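Local atomic coordinates of gamma-glutamyltranspeptidase (Ggt) (Helicobacter pylori 26695, PDB entry 5BPK), a protein that probably transfers or hydrolyses the gamma-glutamyl group of glutathione and related compounds, as an Ntn-hydrolase of the gamma-glutamyltranspeptidase family. Residues G58-D63 with Y150-L155; G135-V140 with E254-Y259. All blocks are in the same frame, centred on the assembly; numbering follows the deposited sequence.

Interaction 1: G58-D63 with Y150-L155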
ATOM      1  N   GLY A  58      18.472 -17.537  -9.945  1.00 16.57           N
ATOM      2  CA  GLY A  58      19.597 -16.603  -9.846  1.00 16.15           C
ATOM      3  C   GLY A  58      19.290 -15.123 -10.000  1.00 16.39           C
ATOM      4  O   GLY A  58      20.208 -14.292 -10.029  1.00 16.93           O
ATOM      5  N   GLY A  59      18.010 -14.776 -10.106  1.00 15.30           N
ATOM      6  CA  GLY A  59      17.618 -13.376 -10.153  1.00 14.88           C
ATOM      7  C   GLY A  59      17.801 -12.740  -8.791  1.00 12.95           C
ATOM      8  O   GLY A  59      17.842 -13.438  -7.782  1.00 13.78           O
ATOM      9  N   ASN A  60      17.906 -11.414  -8.765  1.00 12.03           N
ATOM     10  CA  ASN A  60      17.983 -10.683  -7.499  1.00 11.69           C
ATOM     11  C   ASN A  60      16.589 -10.243  -7.030  1.00 13.04           C
ATOM     12  O   ASN A  60      15.584 -10.539  -7.677  1.00 11.95           O
ATOM     13  CB  ASN A  60      19.002  -9.519  -7.564  1.00 14.04           C
ATOM     14  CG  ASN A  60      18.541  -8.326  -8.380  1.00 11.32           C
ATOM     15  OD1 ASN A  60      17.358  -8.128  -8.619  1.00 13.54           O
ATOM     16  ND2 ASN A  60      19.506  -7.484  -8.782  1.00 14.13           N
ATOM     17  N   ALA A  61      16.538  -9.560  -5.888  1.00 11.56           N
ATOM     18  CA  ALA A  61      15.260  -9.184  -5.281  1.00 11.60           C
ATOM     19  C   ALA A  61      14.421  -8.279  -6.198  1.00 12.29           C
ATOM     20  O   ALA A  61      13.186  -8.339  -6.165  1.00 13.18           O
ATOM     21  CB  ALA A  61      15.489  -8.531  -3.926  1.00 11.28           C
ATOM     22  N   ILE A  62      15.088  -7.447  -7.003  1.00 10.64           N
ATOM     23  CA  ILE A  62      14.391  -6.559  -7.918  1.00 10.43           C
ATOM     24  C   ILE A  62      13.759  -7.359  -9.062  1.00  9.80           C
ATOM     25  O   ILE A  62      12.600  -7.140  -9.406  1.00 11.83           O
ATOM     26  CB  ILE A  62      15.305  -5.441  -8.466  1.00  9.02           C
ATOM     27  CG1 ILE A  62      15.686  -4.430  -7.361  1.00 12.74           C
ATOM     28  CG2 ILE A  62      14.640  -4.730  -9.655  1.00 13.36           C
ATOM     29  CD1 ILE A  62      16.778  -4.880  -6.407  1.00 17.83           C
ATOM     30  N   ASP A  63      14.534  -8.263  -9.663  1.00 11.27           N
ATOM     31  CA  ASP A  63      14.000  -9.159 -10.696  1.00 11.84           C
ATOM     32  C   ASP A  63      12.720  -9.847 -10.197  1.00 12.21           C
ATOM     33  O   ASP A  63      11.701  -9.848 -10.886  1.00 12.87           O
ATOM     34  CB  ASP A  63      15.018 -10.227 -11.089  1.00 12.24           C
ATOM     35  CG  ASP A  63      16.301  -9.649 -11.663  1.00 13.68           C
ATOM     36  OD1 ASP A  63      16.240  -8.722 -12.507  1.00 14.56           O
ATOM     37  OD2 ASP A  63      17.382 -10.145 -11.277  1.00 14.33           O
ATOM     38  N   TYR A 150      18.362  -1.538 -11.391  1.00 15.49           N
ATOM     39  CA  TYR A 150      18.863  -2.473 -10.380  1.00 16.20           C
ATOM     40  C   TYR A 150      18.674  -3.960 -10.667  1.00 16.68           C
ATOM     41  O   TYR A 150      19.169  -4.778  -9.899  1.00 17.30           O
ATOM     42  CB  TYR A 150      18.239  -2.164  -9.016  1.00 14.76           C
ATOM     43  CG  TYR A 150      18.513  -0.778  -8.488  1.00 16.70           C
ATOM     44  CD1 TYR A 150      19.818  -0.357  -8.216  1.00 20.37           C
ATOM     45  CD2 TYR A 150      17.473   0.114  -8.238  1.00 20.21           C
ATOM     46  CE1 TYR A 150      20.078   0.915  -7.733  1.00 18.36           C
ATOM     47  CE2 TYR A 150      17.727   1.402  -7.742  1.00 21.18           C
ATOM     48  CZ  TYR A 150      19.031   1.794  -7.495  1.00 19.44           C
ATOM     49  OH  TYR A 150      19.298   3.054  -7.007  1.00 21.99           O
ATOM     50  N   GLY A 151      17.971  -4.316 -11.740  1.00 16.24           N
ATOM     51  CA  GLY A 151      17.697  -5.718 -12.065  1.00 18.01           C
ATOM     52  C   GLY A 151      18.833  -6.349 -12.851  1.00 17.83           C
ATOM     53  O   GLY A 151      19.779  -5.666 -13.260  1.00 18.54           O
ATOM     54  N   THR A 152      18.737  -7.659 -13.051  1.00 16.70           N
ATOM     55  CA  THR A 152      19.719  -8.404 -13.843  1.00 17.35           C
ATOM     56  C   THR A 152      19.093  -9.267 -14.938  1.00 17.48           C
ATOM     57  O   THR A 152      19.799  -9.697 -15.851  1.00 19.73           O
ATOM     58  CB  THR A 152      20.604  -9.300 -12.950  1.00 17.54           C
ATOM     59  OG1 THR A 152      19.826 -10.376 -12.407  1.00 17.59           O
ATOM     60  CG2 THR A 152      21.236  -8.491 -11.834  1.00 16.31           C
ATOM     61  N   LYS A 153      17.789  -9.528 -14.858  1.00 16.71           N
ATOM     62  CA  LYS A 153      17.103 -10.362 -15.845  1.00 18.50           C
ATOM     63  C   LYS A 153      16.347  -9.526 -16.858  1.00 20.11           C
ATOM     64  O   LYS A 153      16.103  -8.346 -16.641  1.00 21.99           O
ATOM     65  CB  LYS A 153      16.160 -11.346 -15.159  1.00 18.93           C
ATOM     66  CG  LYS A 153      16.863 -12.290 -14.204  1.00 21.66           C
ATOM     67  CD  LYS A 153      16.634 -13.745 -14.559  1.00 31.11           C
ATOM     68  CE  LYS A 153      17.520 -14.674 -13.730  1.00 31.50           C
ATOM     69  NZ  LYS A 153      17.613 -16.038 -14.328  1.00 33.33           N
ATOM     70  N   LYS A 154      16.023 -10.141 -17.987  1.00 21.04           N
ATOM     71  CA  LYS A 154      15.306  -9.456 -19.057  1.00 23.42           C
ATOM     72  C   LYS A 154      13.813  -9.365 -18.754  1.00 22.18           C
ATOM     73  O   LYS A 154      13.218 -10.295 -18.204  1.00 20.33           O
ATOM     74  CB  LYS A 154      15.544 -10.161 -20.394  1.00 25.84           C
ATOM     75  CG  LYS A 154      17.013 -10.167 -20.832  1.00 28.63           C
ATOM     76  N   LEU A 155      13.212  -8.235 -19.112  1.00 23.96           N
ATOM     77  CA  LEU A 155      11.773  -8.053 -18.944  1.00 24.17           C
ATOM     78  C   LEU A 155      10.988  -9.239 -19.508  1.00 23.61           C
ATOM     79  O   LEU A 155      10.059  -9.696 -18.878  1.00 21.92           O
ATOM     80  CB  LEU A 155      11.296  -6.745 -19.585  1.00 26.50           C
ATOM     81  CG  LEU A 155       9.796  -6.431 -19.429  1.00 28.53           C
ATOM     82  CD1 LEU A 155       9.423  -6.205 -17.965  1.00 27.60           C
ATOM     83  CD2 LEU A 155       9.414  -5.228 -20.275  1.00 29.75           C
TER
HETATM   84  O   HOH W   1      21.151 -11.771 -10.489  1.00 25.29           O
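The carboxylate of D63 faces the loop G151-K153 and takes donors on both oxygens. OD1 accepts T152 N at 2.8 Å through its syn lone pair, the one on the side of OD2, and K153 N at 2.9 Å from well above the carboxylate plane. OD2 is met by the hydroxyl of T152, T152 OG1 donating to D63 OD2 over 2.7 Å from the syn side. The anti side of the same oxygen receives N60 N, so the group is held against rotation, and the four donors would be expected to stabilise its negative charge. D63 CG lies anti to its own carbonyl carbon (chi1 -61°), which turns the carboxylate back toward the start of helix 61-75. There N60 N to D63 OD2 and D63 N to N60 OD1, the latter nearly in line with C=O, together make a capping box. With CG of N60 between backbone N and carbonyl carbon (chi1 73°), its amide can cap with the oxygen and reach across with the nitrogen. N60 ND2 donates to Y150 O at 2.9 Å, almost straight at 162° and close to both the amide and the carbonyl planes. Asn, with an acceptor and a donor on one flat group, suits this double task. Beside it I62 CG1 rests on Y150 CB at 3.8 Å. G151 passes close to D63 OD1, where a CB would clash. The K153 chain, bent at chi2, runs alongside the D63 carboxylate and carries CE to 3.7 Å from G59 N, while its NZ bonds to E57 O, just past helix 45-56.

Interaction 2: G135-V140 with E254-Y259; sequences GVPGTV and EDLASY
D255, in the short helix 253-257, meets V136 through its methylene: D255 CB lies 3.8 Å from V136 CG2. Its carboxylate is engaged elsewhere, OD1 accepting L108 N and OD2 accepting T252 N, so the apolar base of the side chain is what this contact uses. L256 follows, with CG anti to its carbonyl carbon (chi1 -66°), and its CD2 methyl swings in to V136 CG1 at 4.2 Å and, more loosely, to P137 CD. A branched aliphatic residue suits this place, because L256 also packs on Y232, A237 and I240. The helix then ends, and Y259 N still donates to L256 O as the chain leaves it. Y259 and V136 carry most of the contact. Y259 CG stands anti to the backbone N (chi1 -178°), and the Y259 and V136 side chains run antiparallel alongside one another, with V136 CG1 4.0 Å from Y259 CD1. Farther out, one face of the ring lies over the backbone of P137 and G138. G138 CA makes a CH-pi contact, 3.9 Å from the ring centroid of Y259 and 29° off the ring normal, and it comes within 3.4 Å of Y259 CZ. Glycine fits because a CB there would clash with Y259 OH. P137 O lies over the same face, toward the rim, and is itself hydrogen-bonded by Y232. The phenol ends in a hydrogen bond between Y259 OH and R103 O, which satisfies the hydroxyl. V136 and P137 are extended, and the chain turns at G138 into helix 139-150. With no hydrogen bond crossing between the segments, this face-on tyrosine with its CH-pi contact joins the approach to that helix to the end of helix 253-257, in the helical layer beside the antiparallel sheet of this Ntn-hydrolase fold.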
ATOM      1  N   GLY A 135      -6.299   8.465 -11.789  1.00 13.82           N
ATOM      2  CA  GLY A 135      -5.038   9.143 -12.056  1.00 13.17           C
ATOM      3  C   GLY A 135      -4.267   8.431 -13.157  1.00 11.92           C
ATOM      4  O   GLY A 135      -4.585   7.298 -13.529  1.00 12.59           O
ATOM      5  N   VAL A 136      -3.242   9.095 -13.685  1.00 11.51           N
ATOM      6  CA  VAL A 136      -2.417   8.504 -14.742  1.00 11.02           C
ATOM      7  C   VAL A 136      -1.625   7.316 -14.172  1.00 11.34           C
ATOM      8  O   VAL A 136      -0.862   7.504 -13.239  1.00 12.07           O
ATOM      9  CB  VAL A 136      -1.438   9.541 -15.339  1.00 10.47           C
ATOM     10  CG1 VAL A 136      -0.712   8.933 -16.519  1.00 11.78           C
ATOM     11  CG2 VAL A 136      -2.185  10.810 -15.765  1.00 13.73           C
ATOM     12  N   PRO A 137      -1.814   6.089 -14.717  1.00 11.84           N
ATOM     13  CA  PRO A 137      -1.162   4.914 -14.113  1.00 12.67           C
ATOM     14  C   PRO A 137       0.369   4.965 -14.119  1.00 11.66           C
ATOM     15  O   PRO A 137       0.979   5.340 -15.138  1.00 13.04           O
ATOM     16  CB  PRO A 137      -1.623   3.764 -14.997  1.00 12.31           C
ATOM     17  CG  PRO A 137      -2.956   4.225 -15.549  1.00 13.04           C
ATOM     18  CD  PRO A 137      -2.759   5.701 -15.781  1.00 12.65           C
ATOM     19  N   GLY A 138       0.961   4.556 -13.001  1.00  9.50           N
ATOM     20  CA  GLY A 138       2.406   4.514 -12.827  1.00 10.43           C
ATOM     21  C   GLY A 138       3.041   3.143 -12.750  1.00 10.24           C
ATOM     22  O   GLY A 138       4.257   3.040 -12.863  1.00 11.11           O
ATOM     23  N   THR A 139       2.243   2.086 -12.534  1.00 10.93           N
ATOM     24  CA  THR A 139       2.807   0.750 -12.287  1.00 10.35           C
ATOM     25  C   THR A 139       3.772   0.255 -13.355  1.00 10.23           C
ATOM     26  O   THR A 139       4.844  -0.222 -13.023  1.00 10.77           O
ATOM     27  CB  THR A 139       1.706  -0.276 -12.066  1.00  9.26           C
ATOM     28  OG1 THR A 139       1.021   0.080 -10.860  1.00  9.66           O
ATOM     29  CG2 THR A 139       2.245  -1.718 -11.974  1.00 11.42           C
ATOM     30  N   VAL A 140       3.396   0.356 -14.628  1.00 11.13           N
ATOM     31  CA  VAL A 140       4.255  -0.186 -15.676  1.00 10.55           C
ATOM     32  C   VAL A 140       5.598   0.565 -15.721  1.00  9.96           C
ATOM     33  O   VAL A 140       6.680  -0.049 -15.847  1.00 11.86           O
ATOM     34  CB  VAL A 140       3.563  -0.167 -17.045  1.00  9.92           C
ATOM     35  CG1 VAL A 140       4.535  -0.565 -18.138  1.00 13.20           C
ATOM     36  CG2 VAL A 140       2.338  -1.118 -17.027  1.00 13.92           C
ATOM     37  N   GLU A 254      -1.151  12.570 -24.132  1.00 17.48           N
ATOM     38  CA  GLU A 254      -0.180  13.514 -23.583  1.00 17.32           C
ATOM     39  C   GLU A 254       0.122  13.200 -22.114  1.00 16.63           C
ATOM     40  O   GLU A 254       1.284  13.244 -21.689  1.00 18.71           O
ATOM     41  CB  GLU A 254      -0.651  14.963 -23.720  1.00 19.75           C
ATOM     42  CG  GLU A 254       0.455  15.981 -23.398  1.00 25.32           C
ATOM     43  CD  GLU A 254       0.010  17.434 -23.498  1.00 29.57           C
ATOM     44  OE1 GLU A 254      -1.174  17.693 -23.817  1.00 32.15           O
ATOM     45  OE2 GLU A 254       0.858  18.318 -23.247  1.00 34.58           O
ATOM     46  N   ASP A 255      -0.913  12.862 -21.352  1.00 17.05           N
ATOM     47  CA  ASP A 255      -0.725  12.438 -19.960  1.00 16.21           C
ATOM     48  C   ASP A 255       0.186  11.220 -19.893  1.00 15.26           C
ATOM     49  O   ASP A 255       1.116  11.161 -19.092  1.00 16.23           O
ATOM     50  CB  ASP A 255      -2.058  12.084 -19.304  1.00 17.01           C
ATOM     51  CG  ASP A 255      -2.876  13.294 -18.917  1.00 16.15           C
ATOM     52  OD1 ASP A 255      -2.368  14.146 -18.171  1.00 18.85           O
ATOM     53  OD2 ASP A 255      -4.048  13.376 -19.327  1.00 18.89           O
ATOM     54  N   LEU A 256      -0.087  10.244 -20.748  1.00 14.93           N
ATOM     55  CA  LEU A 256       0.623   8.973 -20.702  1.00 15.57           C
ATOM     56  C   LEU A 256       2.084   9.166 -21.105  1.00 14.48           C
ATOM     57  O   LEU A 256       2.981   8.653 -20.437  1.00 14.47           O
ATOM     58  CB  LEU A 256      -0.070   7.926 -21.581  1.00 15.05           C
ATOM     59  CG  LEU A 256      -1.467   7.501 -21.105  1.00 14.40           C
ATOM     60  CD1 LEU A 256      -2.255   6.853 -22.239  1.00 16.83           C
ATOM     61  CD2 LEU A 256      -1.445   6.597 -19.877  1.00 13.24           C
ATOM     62  N   ALA A 257       2.321   9.940 -22.171  1.00 16.43           N
ATOM     63  CA  ALA A 257       3.683  10.198 -22.651  1.00 17.41           C
ATOM     64  C   ALA A 257       4.522  11.022 -21.666  1.00 17.37           C
ATOM     65  O   ALA A 257       5.757  10.975 -21.713  1.00 19.90           O
ATOM     66  CB  ALA A 257       3.646  10.881 -24.026  1.00 18.67           C
ATOM     67  N   SER A 258       3.848  11.765 -20.784  1.00 15.56           N
ATOM     68  CA  SER A 258       4.518  12.583 -19.767  1.00 15.19           C
ATOM     69  C   SER A 258       4.591  11.943 -18.365  1.00 13.30           C
ATOM     70  O   SER A 258       5.124  12.567 -17.427  1.00 13.65           O
ATOM     71  CB  SER A 258       3.876  13.974 -19.678  1.00 17.56           C
ATOM     72  OG  SER A 258       2.521  13.941 -19.264  1.00 18.19           O
ATOM     73  N   TYR A 259       4.111  10.711 -18.215  1.00 13.22           N
ATOM     74  CA  TYR A 259       4.172  10.052 -16.905  1.00 12.33           C
ATOM     75  C   TYR A 259       5.628   9.763 -16.563  1.00 12.91           C
ATOM     76  O   TYR A 259       6.357   9.179 -17.372  1.00 14.78           O
ATOM     77  CB  TYR A 259       3.358   8.740 -16.796  1.00 12.43           C
ATOM     78  CG  TYR A 259       3.496   8.254 -15.377  1.00 11.87           C
ATOM     79  CD1 TYR A 259       2.674   8.767 -14.385  1.00 12.32           C
ATOM     80  CD2 TYR A 259       4.557   7.432 -14.996  1.00 10.53           C
ATOM     81  CE1 TYR A 259       2.848   8.425 -13.070  1.00 11.84           C
ATOM     82  CE2 TYR A 259       4.755   7.086 -13.667  1.00 11.40           C
ATOM     83  CZ  TYR A 259       3.896   7.597 -12.710  1.00 12.48           C
ATOM     84  OH  TYR A 259       4.085   7.287 -11.392  1.00 11.46           O
TER

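Both interactions involve helix 139-150, at its two ends: interaction 2 packs the chain that leads into it, and interaction 1 binds the loop that leaves it. Their centres lie 24 Å apart, with about 7 Å between nearest atoms, so they do not touch. Interaction 2 is buried, and apolar and aromatic contacts carry it, the polar ends of D255 and Y259 being bonded outside the two segments. Interaction 1 is partly buried, near the surface, and polar: a carboxylate and an amide hold backbone groups, and a water bridges G58 O and T152 OG1. Each also has a glycine, G151 or G138, where a side chain would clash across the contact.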